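Local coordinates for uncharacterized protein (Magnetospirillum magneticum AMB-1, PDB 5MU5) that is a Maf glycosyltransferase involved in formation of the bacterial flagellum, probably by glycosylating flagellin, at residues Met246-Arg257 with Tyr643-Asp653. Numbering follows the deposited sequence.
Sequences MEMTRASYKNMR and YFDNIEAFESD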
ATOM      1  N   MET A 246     -14.095  10.999  -2.935  1.00 42.86           N
ATOM      2  CA  MET A 246     -15.424  11.508  -3.246  1.00 43.34           C
ATOM      3  C   MET A 246     -16.040  10.682  -4.365  1.00 44.49           C
ATOM      4  O   MET A 246     -17.190  10.254  -4.260  1.00 45.46           O
ATOM      5  CB  MET A 246     -15.397  12.977  -3.656  1.00 45.03           C
ATOM      6  CG  MET A 246     -15.155  13.943  -2.515  1.00 46.93           C
ATOM      7  SD  MET A 246     -15.065  15.631  -3.129  1.00 47.93           S
ATOM      8  CE  MET A 246     -15.202  16.511  -1.585  1.00 49.09           C
ATOM      9  N   GLU A 247     -15.277  10.433  -5.422  1.00 43.08           N
ATOM     10  CA  GLU A 247     -15.800   9.635  -6.524  1.00 44.63           C
ATOM     11  C   GLU A 247     -16.148   8.192  -6.145  1.00 43.13           C
ATOM     12  O   GLU A 247     -17.127   7.660  -6.635  1.00 40.25           O
ATOM     13  CB  GLU A 247     -14.826   9.612  -7.691  1.00 45.08           C
ATOM     14  CG  GLU A 247     -15.243   8.714  -8.859  1.00 47.44           C
ATOM     15  CD  GLU A 247     -16.697   8.890  -9.289  1.00 50.30           C
ATOM     16  OE1 GLU A 247     -17.252   9.992  -9.070  1.00 54.28           O
ATOM     17  OE2 GLU A 247     -17.296   7.927  -9.841  1.00 48.58           O
ATOM     18  N   MET A 248     -15.331   7.563  -5.304  1.00 43.98           N
ATOM     19  CA  MET A 248     -15.545   6.170  -4.928  1.00 42.89           C
ATOM     20  C   MET A 248     -16.837   6.062  -4.163  1.00 41.75           C
ATOM     21  O   MET A 248     -17.635   5.170  -4.414  1.00 43.53           O
ATOM     22  CB  MET A 248     -14.442   5.650  -4.005  1.00 43.83           C
ATOM     23  CG  MET A 248     -13.038   5.553  -4.571  1.00 46.34           C
ATOM     24  SD  MET A 248     -12.869   4.524  -6.026  1.00 48.69           S
ATOM     25  CE  MET A 248     -13.061   5.706  -7.357  1.00 48.31           C
ATOM     26  N   THR A 249     -16.998   6.966  -3.202  1.00 40.14           N
ATOM     27  CA  THR A 249     -18.152   6.993  -2.334  1.00 41.06           C
ATOM     28  C   THR A 249     -19.403   7.396  -3.120  1.00 40.74           C
ATOM     29  O   THR A 249     -20.479   6.868  -2.846  1.00 41.76           O
ATOM     30  CB  THR A 249     -17.901   7.913  -1.112  1.00 41.97           C
ATOM     31  OG1 THR A 249     -16.899   7.334  -0.281  1.00 43.06           O
ATOM     32  CG2 THR A 249     -19.133   8.096  -0.279  1.00 45.30           C
ATOM     33  N   ARG A 250     -19.276   8.306  -4.086  1.00 37.19           N
ATOM     34  CA  ARG A 250     -20.422   8.668  -4.933  1.00 38.64           C
ATOM     35  C   ARG A 250     -20.875   7.463  -5.785  1.00 38.98           C
ATOM     36  O   ARG A 250     -22.059   7.150  -5.864  1.00 37.22           O
ATOM     37  CB  ARG A 250     -20.091   9.830  -5.852  1.00 39.28           C
ATOM     38  CG  ARG A 250     -21.246  10.278  -6.732  1.00 41.81           C
ATOM     39  CD  ARG A 250     -20.744  11.016  -7.956  1.00 42.94           C
ATOM     40  NE  ARG A 250     -20.144  10.076  -8.896  1.00 44.96           N
ATOM     41  CZ  ARG A 250     -20.824   9.381  -9.807  1.00 45.62           C
ATOM     42  NH1 ARG A 250     -22.136   9.528  -9.936  1.00 46.34           N
ATOM     43  NH2 ARG A 250     -20.178   8.533 -10.588  1.00 47.73           N
ATOM     44  N   ALA A 251     -19.921   6.793  -6.414  1.00 38.29           N
ATOM     45  CA  ALA A 251     -20.226   5.603  -7.209  1.00 39.32           C
ATOM     46  C   ALA A 251     -20.964   4.587  -6.347  1.00 38.70           C
ATOM     47  O   ALA A 251     -22.027   4.114  -6.711  1.00 37.91           O
ATOM     48  CB  ALA A 251     -18.944   4.981  -7.779  1.00 38.45           C
ATOM     49  N   SER A 252     -20.398   4.280  -5.189  1.00 39.47           N
ATOM     50  CA  SER A 252     -20.965   3.273  -4.304  1.00 39.87           C
ATOM     51  C   SER A 252     -22.342   3.691  -3.816  1.00 40.32           C
ATOM     52  O   SER A 252     -23.250   2.876  -3.772  1.00 40.92           O
ATOM     53  CB  SER A 252     -20.033   3.008  -3.127  1.00 41.01           C
ATOM     54  OG  SER A 252     -20.491   1.888  -2.380  1.00 44.65           O
ATOM     55  N   TYR A 253     -22.479   4.962  -3.466  1.00 40.03           N
ATOM     56  CA  TYR A 253     -23.748   5.511  -3.020  1.00 42.48           C
ATOM     57  C   TYR A 253     -24.801   5.251  -4.095  1.00 43.98           C
ATOM     58  O   TYR A 253     -25.839   4.683  -3.813  1.00 42.26           O
ATOM     59  CB  TYR A 253     -23.611   7.015  -2.767  1.00 42.60           C
ATOM     60  CG  TYR A 253     -24.887   7.742  -2.400  1.00 44.37           C
ATOM     61  CD1 TYR A 253     -25.864   8.007  -3.358  1.00 44.87           C
ATOM     62  CD2 TYR A 253     -25.096   8.212  -1.102  1.00 42.82           C
ATOM     63  CE1 TYR A 253     -27.020   8.679  -3.027  1.00 45.17           C
ATOM     64  CE2 TYR A 253     -26.248   8.887  -0.771  1.00 44.99           C
ATOM     65  CZ  TYR A 253     -27.204   9.111  -1.745  1.00 46.14           C
ATOM     66  OH  TYR A 253     -28.348   9.796  -1.439  1.00 50.87           O
ATOM     67  N   LYS A 254     -24.507   5.639  -5.332  1.00 45.32           N
ATOM     68  CA  LYS A 254     -25.475   5.503  -6.422  1.00 46.92           C
ATOM     69  C   LYS A 254     -25.731   4.056  -6.774  1.00 44.62           C
ATOM     70  O   LYS A 254     -26.828   3.704  -7.126  1.00 43.50           O
ATOM     71  CB  LYS A 254     -24.993   6.217  -7.673  1.00 48.48           C
ATOM     72  CG  LYS A 254     -24.752   7.692  -7.485  1.00 49.79           C
ATOM     73  CD  LYS A 254     -26.013   8.457  -7.209  1.00 50.94           C
ATOM     74  CE  LYS A 254     -26.852   8.543  -8.461  1.00 53.00           C
ATOM     75  NZ  LYS A 254     -28.039   9.389  -8.209  1.00 56.99           N
ATOM     76  N   ASN A 255     -24.705   3.227  -6.698  1.00 44.53           N
ATOM     77  CA  ASN A 255     -24.871   1.817  -6.982  1.00 44.73           C
ATOM     78  C   ASN A 255     -25.805   1.112  -6.006  1.00 46.23           C
ATOM     79  O   ASN A 255     -26.473   0.167  -6.380  1.00 47.61           O
ATOM     80  CB  ASN A 255     -23.517   1.116  -6.964  1.00 44.89           C
ATOM     81  CG  ASN A 255     -22.748   1.308  -8.251  1.00 45.17           C
ATOM     82  OD1 ASN A 255     -23.348   1.467  -9.311  1.00 42.45           O
ATOM     83  ND2 ASN A 255     -21.413   1.272  -8.172  1.00 42.58           N
ATOM     84  N   MET A 256     -25.843   1.563  -4.762  1.00 47.44           N
ATOM     85  CA  MET A 256     -26.598   0.861  -3.736  1.00 49.11           C
ATOM     86  C   MET A 256     -27.899   1.494  -3.315  1.00 48.00           C
ATOM     87  O   MET A 256     -28.683   0.843  -2.646  1.00 49.44           O
ATOM     88  CB  MET A 256     -25.720   0.713  -2.514  1.00 49.66           C
ATOM     89  CG  MET A 256     -24.601  -0.277  -2.732  1.00 52.05           C
ATOM     90  SD  MET A 256     -23.508  -0.181  -1.336  1.00 57.99           S
ATOM     91  CE  MET A 256     -24.569  -0.837  -0.032  1.00 56.37           C
ATOM     92  N   ARG A 257     -28.094   2.753  -3.687  1.00 51.36           N
ATOM     93  CA  ARG A 257     -29.257   3.541  -3.324  1.00 55.05           C
ATOM     94  C   ARG A 257     -30.567   2.861  -3.714  1.00 59.63           C
ATOM     95  O   ARG A 257     -31.411   2.624  -2.862  1.00 58.85           O
ATOM     96  CB  ARG A 257     -29.185   4.906  -4.031  1.00 54.28           C
ATOM     97  CG  ARG A 257     -30.305   5.880  -3.691  1.00 56.06           C
ATOM     98  CD  ARG A 257     -30.138   6.384  -2.271  1.00 57.38           C
ATOM     99  NE  ARG A 257     -31.283   7.144  -1.815  1.00 62.59           N
ATOM    100  CZ  ARG A 257     -32.393   6.614  -1.307  1.00 66.62           C
ATOM    101  NH1 ARG A 257     -32.538   5.296  -1.194  1.00 66.79           N
ATOM    102  NH2 ARG A 257     -33.373   7.416  -0.915  1.00 72.25           N
ATOM    103  N   TYR A 643     -20.155  18.557  -1.267  1.00 46.67           N
ATOM    104  CA  TYR A 643     -20.206  17.229  -1.874  1.00 46.03           C
ATOM    105  C   TYR A 643     -21.293  16.365  -1.279  1.00 47.49           C
ATOM    106  O   TYR A 643     -22.039  15.734  -2.020  1.00 48.56           O
ATOM    107  CB  TYR A 643     -18.862  16.520  -1.736  1.00 45.95           C
ATOM    108  CG  TYR A 643     -18.902  15.032  -1.922  1.00 42.82           C
ATOM    109  CD1 TYR A 643     -18.884  14.471  -3.182  1.00 43.59           C
ATOM    110  CD2 TYR A 643     -18.932  14.185  -0.828  1.00 43.07           C
ATOM    111  CE1 TYR A 643     -18.916  13.094  -3.350  1.00 44.00           C
ATOM    112  CE2 TYR A 643     -18.940  12.809  -0.984  1.00 41.88           C
ATOM    113  CZ  TYR A 643     -18.939  12.264  -2.246  1.00 42.61           C
ATOM    114  OH  TYR A 643     -18.954  10.888  -2.406  1.00 41.49           O
ATOM    115  N   PHE A 644     -21.367  16.324   0.047  1.00 46.70           N
ATOM    116  CA  PHE A 644     -22.392  15.543   0.715  1.00 49.22           C
ATOM    117  C   PHE A 644     -23.797  16.088   0.465  1.00 53.96           C
ATOM    118  O   PHE A 644     -24.746  15.306   0.375  1.00 53.68           O
ATOM    119  CB  PHE A 644     -22.089  15.339   2.208  1.00 47.21           C
ATOM    120  CG  PHE A 644     -21.117  14.219   2.456  1.00 45.59           C
ATOM    121  CD1 PHE A 644     -21.541  12.909   2.423  1.00 43.54           C
ATOM    122  CD2 PHE A 644     -19.770  14.478   2.657  1.00 44.98           C
ATOM    123  CE1 PHE A 644     -20.642  11.873   2.608  1.00 44.65           C
ATOM    124  CE2 PHE A 644     -18.869  13.450   2.845  1.00 43.67           C
ATOM    125  CZ  PHE A 644     -19.301  12.144   2.823  1.00 44.86           C
ATOM    126  N   ASP A 645     -23.931  17.406   0.331  1.00 57.51           N
ATOM    127  CA  ASP A 645     -25.217  17.995  -0.035  1.00 61.99           C
ATOM    128  C   ASP A 645     -25.693  17.587  -1.438  1.00 60.44           C
ATOM    129  O   ASP A 645     -26.882  17.493  -1.662  1.00 61.69           O
ATOM    130  CB  ASP A 645     -25.162  19.524   0.045  1.00 67.58           C
ATOM    131  CG  ASP A 645     -25.262  20.042   1.470  1.00 72.48           C
ATOM    132  OD1 ASP A 645     -25.722  19.294   2.355  1.00 81.00           O
ATOM    133  OD2 ASP A 645     -24.886  21.205   1.711  1.00 78.76           O
ATOM    134  N   ASN A 646     -24.768  17.320  -2.359  1.00 58.00           N
ATOM    135  CA  ASN A 646     -25.112  17.045  -3.752  1.00 57.40           C
ATOM    136  C   ASN A 646     -24.733  15.669  -4.274  1.00 55.29           C
ATOM    137  O   ASN A 646     -24.753  15.441  -5.495  1.00 48.64           O
ATOM    138  CB  ASN A 646     -24.397  18.069  -4.634  1.00 60.21           C
ATOM    139  CG  ASN A 646     -24.833  19.474  -4.347  1.00 61.19           C
ATOM    140  OD1 ASN A 646     -24.009  20.356  -4.135  1.00 65.15           O
ATOM    141  ND2 ASN A 646     -26.132  19.687  -4.307  1.00 65.62           N
ATOM    142  N   ILE A 647     -24.389  14.760  -3.363  1.00 54.07           N
ATOM    143  CA  ILE A 647     -23.880  13.442  -3.746  1.00 53.08           C
ATOM    144  C   ILE A 647     -24.816  12.704  -4.730  1.00 55.48           C
ATOM    145  O   ILE A 647     -24.350  12.063  -5.681  1.00 55.79           O
ATOM    146  CB  ILE A 647     -23.517  12.595  -2.495  1.00 50.34           C
ATOM    147  CG1 ILE A 647     -22.773  11.329  -2.915  1.00 49.57           C
ATOM    148  CG2 ILE A 647     -24.745  12.259  -1.662  1.00 52.32           C
ATOM    149  CD1 ILE A 647     -22.048  10.640  -1.776  1.00 48.61           C
ATOM    150  N   GLU A 648     -26.124  12.857  -4.531  1.00 55.86           N
ATOM    151  CA  GLU A 648     -27.135  12.186  -5.344  1.00 60.31           C
ATOM    152  C   GLU A 648     -27.325  12.868  -6.706  1.00 59.31           C
ATOM    153  O   GLU A 648     -27.601  12.210  -7.717  1.00 57.51           O
ATOM    154  CB  GLU A 648     -28.469  12.176  -4.572  1.00 65.08           C
ATOM    155  CG  GLU A 648     -29.440  11.070  -4.959  1.00 71.24           C
ATOM    156  CD  GLU A 648     -30.503  10.839  -3.889  1.00 75.99           C
ATOM    157  OE1 GLU A 648     -31.415  11.677  -3.754  1.00 85.95           O
ATOM    158  OE2 GLU A 648     -30.429   9.818  -3.172  1.00 77.16           O
ATOM    159  N   ALA A 649     -27.155  14.183  -6.732  1.00 58.01           N
ATOM    160  CA  ALA A 649     -27.467  14.976  -7.920  1.00 58.93           C
ATOM    161  C   ALA A 649     -26.395  14.962  -9.010  1.00 58.99           C
ATOM    162  O   ALA A 649     -26.697  15.254 -10.161  1.00 57.61           O
ATOM    163  CB  ALA A 649     -27.789  16.406  -7.519  1.00 59.44           C
ATOM    164  N   PHE A 650     -25.149  14.637  -8.680  1.00 59.60           N
ATOM    165  CA  PHE A 650     -24.114  14.577  -9.726  1.00 61.36           C
ATOM    166  C   PHE A 650     -24.539  13.569 -10.788  1.00 64.14           C
ATOM    167  O   PHE A 650     -24.843  12.434 -10.460  1.00 66.36           O
ATOM    168  CB  PHE A 650     -22.744  14.169  -9.169  1.00 59.50           C
ATOM    169  CG  PHE A 650     -22.182  15.130  -8.164  1.00 56.09           C
ATOM    170  CD1 PHE A 650     -21.792  16.410  -8.552  1.00 57.51           C
ATOM    171  CD2 PHE A 650     -22.021  14.750  -6.833  1.00 54.56           C
ATOM    172  CE1 PHE A 650     -21.265  17.300  -7.624  1.00 56.53           C
ATOM    173  CE2 PHE A 650     -21.491  15.634  -5.902  1.00 54.38           C
ATOM    174  CZ  PHE A 650     -21.119  16.911  -6.298  1.00 55.31           C
ATOM    175  N   GLU A 651     -24.583  13.990 -12.048  1.00 69.85           N
ATOM    176  CA  GLU A 651     -24.979  13.101 -13.147  1.00 73.68           C
ATOM    177  C   GLU A 651     -23.928  12.040 -13.476  1.00 71.15           C
ATOM    178  O   GLU A 651     -24.270  10.978 -13.989  1.00 73.31           O
ATOM    179  CB  GLU A 651     -25.291  13.920 -14.397  1.00 80.16           C
ATOM    180  CG  GLU A 651     -26.534  14.786 -14.249  1.00 87.03           C
ATOM    181  CD  GLU A 651     -26.653  15.873 -15.312  1.00 93.26           C
ATOM    182  OE1 GLU A 651     -25.663  16.148 -16.026  1.00 96.87           O
ATOM    183  OE2 GLU A 651     -27.746  16.475 -15.423  1.00 93.79           O
ATOM    184  N   SER A 652     -22.655  12.339 -13.208  1.00 67.81           N
ATOM    185  CA  SER A 652     -21.561  11.394 -13.447  1.00 62.81           C
ATOM    186  C   SER A 652     -20.281  11.820 -12.730  1.00 61.64           C
ATOM    187  O   SER A 652     -20.170  12.943 -12.226  1.00 61.80           O
ATOM    188  CB  SER A 652     -21.257  11.278 -14.940  1.00 62.09           C
ATOM    189  OG  SER A 652     -20.425  12.347 -15.360  1.00 60.77           O
ATOM    190  N   ASP A 653     -19.309  10.917 -12.720  1.00 59.23           N
ATOM    191  CA  ASP A 653     -18.000  11.178 -12.121  1.00 59.22           C
ATOM    192  C   ASP A 653     -17.321  12.384 -12.754  1.00 61.35           C
ATOM    193  O   ASP A 653     -16.596  13.118 -12.068  1.00 55.66           O
ATOM    194  CB  ASP A 653     -17.063   9.973 -12.306  1.00 62.80           C
ATOM    195  CG  ASP A 653     -16.741   9.675 -13.790  1.00 65.61           C
ATOM    196  OD1 ASP A 653     -17.619   9.919 -14.661  1.00 67.42           O
ATOM    197  OD2 ASP A 653     -15.613   9.201 -14.082  1.00 67.43           O
TER
HETATM  198  O   HOH W   1     -23.989  11.089  -8.368  1.00 47.32           O
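M246, T249, R250, Y253, K254 and R257 line one side of helix 242-257 and pack against the end of helix 618-646 and the loop after it. The contact joins the MptE-like family region to the Maf helical bundle. Apolar packing comes first. M246 lies over one face of the Y643 ring, with CG 3.8 Å from the ring centroid, a CH-pi contact. Its SD stands obliquely to the same ring, a Met-aromatic contact. I647 sends CG2 over one face of the Y253 ring, 4.1 Å from the centroid. W541 and F537 meet the same ring edge-to-face.

The charged groups follow. R250 holds E247 side-on, with NE to OE1 at 2.9 Å and NH2 to OE2 nearly as short, both bonds close to straight. The bend at chi3 (73°) in R250 turns the guanidinium to this carboxylate. One guanidinium face lies against the backbone at S652 and D653, with S652 C over its centre. E247 OE2 also bonds N325. A water accepts from R250 NH1 and donates to I647 O and F650 O, which ties the arginine to the loop. A leucine at R250 would probably leave the E247 carboxylate without its charged mate and the water without its donor.

At the other end, E648 OE2 takes two bonds. Y253 OH donates to it at 2.7 Å, from above the carboxylate plane. R257 NE forms a salt bridge with it at 3.1 Å, nearly along the C-O axis. K254 curls through chi2 and chi3 (-66° and -72°), and NZ donates to the backbone O of E648 at 2.9 Å, on a lone pair in the carbonyl plane. Back at the M246 end, Y643 OH makes a weak hydrogen bond to M246 O, 2.6 Å away, an oxygen that also accepts from R250 N within the helix.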